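Local atomic coordinates of AP endonuclease, family 2 (Brucella melitensis biovar Abortus, PDB entry 3NGF), a protein that probably interconverts hydroxypyruvate and tartronate semialdehyde as a manganese-binding, TIM-barrel isomerase of the hyi family. Residues Q64-M69 and H209-S214. Numbering follows the deposited sequence.
Sequences QVLFNM and HVQIAS. With MN (manganese (II) ion), chain C.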
loop_
_atom_site.group_PDB
_atom_site.type_symbol
_atom_site.label_atom_id
_atom_site.label_comp_id
_atom_site.label_asym_id
_atom_site.label_seq_id
_atom_site.Cartn_x
_atom_site.Cartn_y
_atom_site.Cartn_z
ATOM N N GLN A 64 8.633 0.757 -9.697
ATOM C CA GLN A 64 7.445 1.275 -9.030
ATOM C C GLN A 64 6.662 0.089 -8.479
ATOM O O GLN A 64 6.147 -0.732 -9.248
ATOM C CB GLN A 64 6.557 2.066 -9.998
ATOM C CG GLN A 64 5.371 2.752 -9.280
ATOM C CD GLN A 64 5.799 3.901 -8.375
ATOM O OE1 GLN A 64 6.646 4.697 -8.763
ATOM N NE2 GLN A 64 5.170 4.030 -7.184
ATOM N N VAL A 65 6.620 -0.033 -7.154
ATOM C CA VAL A 65 6.054 -1.234 -6.516
ATOM C C VAL A 65 4.561 -1.103 -6.251
ATOM O O VAL A 65 3.821 -2.103 -6.326
ATOM C CB VAL A 65 6.819 -1.522 -5.223
ATOM C CG1 VAL A 65 6.167 -2.606 -4.418
ATOM C CG2 VAL A 65 8.321 -1.847 -5.581
ATOM N N LEU A 66 4.111 0.110 -5.963
ATOM C CA LEU A 66 2.732 0.336 -5.502
ATOM C C LEU A 66 2.387 1.809 -5.607
ATOM O O LEU A 66 3.243 2.669 -5.401
ATOM C CB LEU A 66 2.586 -0.112 -4.029
ATOM C CG LEU A 66 1.207 0.163 -3.376
ATOM C CD1 LEU A 66 0.259 -0.914 -3.783
ATOM C CD2 LEU A 66 1.310 0.271 -1.847
ATOM N N PHE A 67 1.131 2.104 -5.929
ATOM C CA PHE A 67 0.520 3.387 -5.589
ATOM C C PHE A 67 -1.002 3.226 -5.499
ATOM O O PHE A 67 -1.543 2.119 -5.699
ATOM C CB PHE A 67 0.945 4.537 -6.516
ATOM C CG PHE A 67 0.600 4.326 -7.975
ATOM C CD1 PHE A 67 -0.623 4.794 -8.481
ATOM C CD2 PHE A 67 1.472 3.647 -8.817
ATOM C CE1 PHE A 67 -0.962 4.611 -9.837
ATOM C CE2 PHE A 67 1.174 3.469 -10.146
ATOM C CZ PHE A 67 -0.041 3.945 -10.664
ATOM N N ASN A 68 -1.669 4.284 -5.071
ATOM C CA ASN A 68 -3.118 4.218 -4.842
ATOM C C ASN A 68 -3.897 4.759 -6.013
ATOM O O ASN A 68 -3.462 5.690 -6.699
ATOM C CB ASN A 68 -3.522 5.031 -3.617
ATOM C CG ASN A 68 -2.905 4.550 -2.344
ATOM O OD1 ASN A 68 -2.147 3.593 -2.322
ATOM N ND2 ASN A 68 -3.237 5.239 -1.234
ATOM N N MET A 69 -5.096 4.221 -6.206
ATOM C CA MET A 69 -6.055 4.833 -7.115
ATOM C C MET A 69 -6.516 6.205 -6.563
ATOM O O MET A 69 -6.370 6.474 -5.366
ATOM C CB MET A 69 -7.245 3.892 -7.314
ATOM C CG MET A 69 -6.861 2.512 -7.837
ATOM S SD MET A 69 -8.307 1.572 -8.282
ATOM C CE MET A 69 -7.574 0.155 -9.126
ATOM N N HIS A 209 1.383 -7.424 -0.899
ATOM C CA HIS A 209 2.261 -6.341 -0.518
ATOM C C HIS A 209 2.246 -6.279 0.998
ATOM O O HIS A 209 1.245 -6.628 1.633
ATOM C CB HIS A 209 1.826 -5.017 -1.140
ATOM C CG HIS A 209 2.857 -3.930 -1.027
ATOM N ND1 HIS A 209 4.135 -4.067 -1.517
ATOM C CD2 HIS A 209 2.807 -2.708 -0.441
ATOM C CE1 HIS A 209 4.833 -2.974 -1.230
ATOM N NE2 HIS A 209 4.045 -2.132 -0.584
ATOM N N VAL A 210 3.371 -5.852 1.540
ATOM C CA VAL A 210 3.585 -5.705 2.966
ATOM C C VAL A 210 4.169 -4.296 3.159
ATOM O O VAL A 210 4.916 -3.804 2.327
ATOM C CB VAL A 210 4.542 -6.789 3.514
ATOM C CG1 VAL A 210 4.884 -6.527 5.021
ATOM C CG2 VAL A 210 3.952 -8.188 3.317
ATOM N N GLN A 211 3.782 -3.656 4.247
ATOM C CA GLN A 211 4.361 -2.394 4.676
ATOM C C GLN A 211 4.758 -2.490 6.142
ATOM O O GLN A 211 4.209 -3.315 6.889
ATOM C CB GLN A 211 3.389 -1.242 4.470
ATOM C CG GLN A 211 3.195 -0.874 2.989
ATOM C CD GLN A 211 2.086 0.111 2.807
ATOM O OE1 GLN A 211 1.043 -0.005 3.436
ATOM N NE2 GLN A 211 2.312 1.115 1.973
ATOM N N ILE A 212 5.740 -1.672 6.516
ATOM C CA ILE A 212 6.297 -1.635 7.872
ATOM C C ILE A 212 6.537 -0.216 8.407
ATOM O O ILE A 212 6.800 0.736 7.657
ATOM C CB ILE A 212 7.621 -2.451 7.992
ATOM C CG1 ILE A 212 8.762 -1.813 7.187
ATOM C CG2 ILE A 212 7.383 -3.925 7.593
ATOM C CD1 ILE A 212 10.148 -2.481 7.400
ATOM N N ALA A 213 6.435 -0.094 9.735
ATOM C CA ALA A 213 6.745 1.120 10.462
ATOM C C ALA A 213 6.745 0.737 11.940
ATOM O O ALA A 213 6.043 -0.217 12.347
ATOM C CB ALA A 213 5.698 2.254 10.185
ATOM N N SER A 214 7.526 1.438 12.751
ATOM C CA SER A 214 7.529 1.149 14.192
ATOM C C SER A 214 6.144 1.337 14.814
ATOM O O SER A 214 5.362 2.190 14.376
ATOM C CB SER A 214 8.575 1.996 14.944
ATOM O OG SER A 214 8.183 3.339 15.092
HETATM MN MN MN C . -0.060 1.508 4.761
HETATM O O HOH W 1 -0.877 2.502 2.655
HETATM O O HOH W 2 -1.221 3.197 5.733
#
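Val65 and Leu66 face the imidazole of His209 across the core of a TIM barrel, where the third and seventh strands meet through side chains alone. The axes of 64-68 and 209-212 come within 9.2 Å at 81°, and no hydrogen bond joins the two segments. CB of His209 points at the other strand, and CG anti to the backbone N (chi1 -167°) carries the ring on toward Leu66. Leu66 holds the ring from two places: CB sits over one face, displaced toward the rim, and the methyl CD2 meets His209 CD2 at 3.6 Å. Val65 crosses the histidine side chain at about a right angle, and its CG1 approaches the ring obliquely, 3.5 Å from His209 CE1; Trp243 of the eighth strand touches both residues. Ring nitrogen NE2 of His209 hydrogen-bonds Glu41 OE1, while the other oxygen of that carboxylate, OE2, bonds Gln211 NE2, so one glutamate bridges the histidine and the metal ligand. This second-shell link, with the bond from Gln183 NE2 to Gln211 OE1, probably holds the amide in the rotation that presents OE1 to the metal. The same Leu66 CD2 methyl lies 4.0 Å from Gln211 NE2, bringing the apolar contact up to a metal ligand. Glu150, Asp185, Glu247 and two waters complete the coordination around manganese, which Gln211 OE1 binds at 2.3 Å.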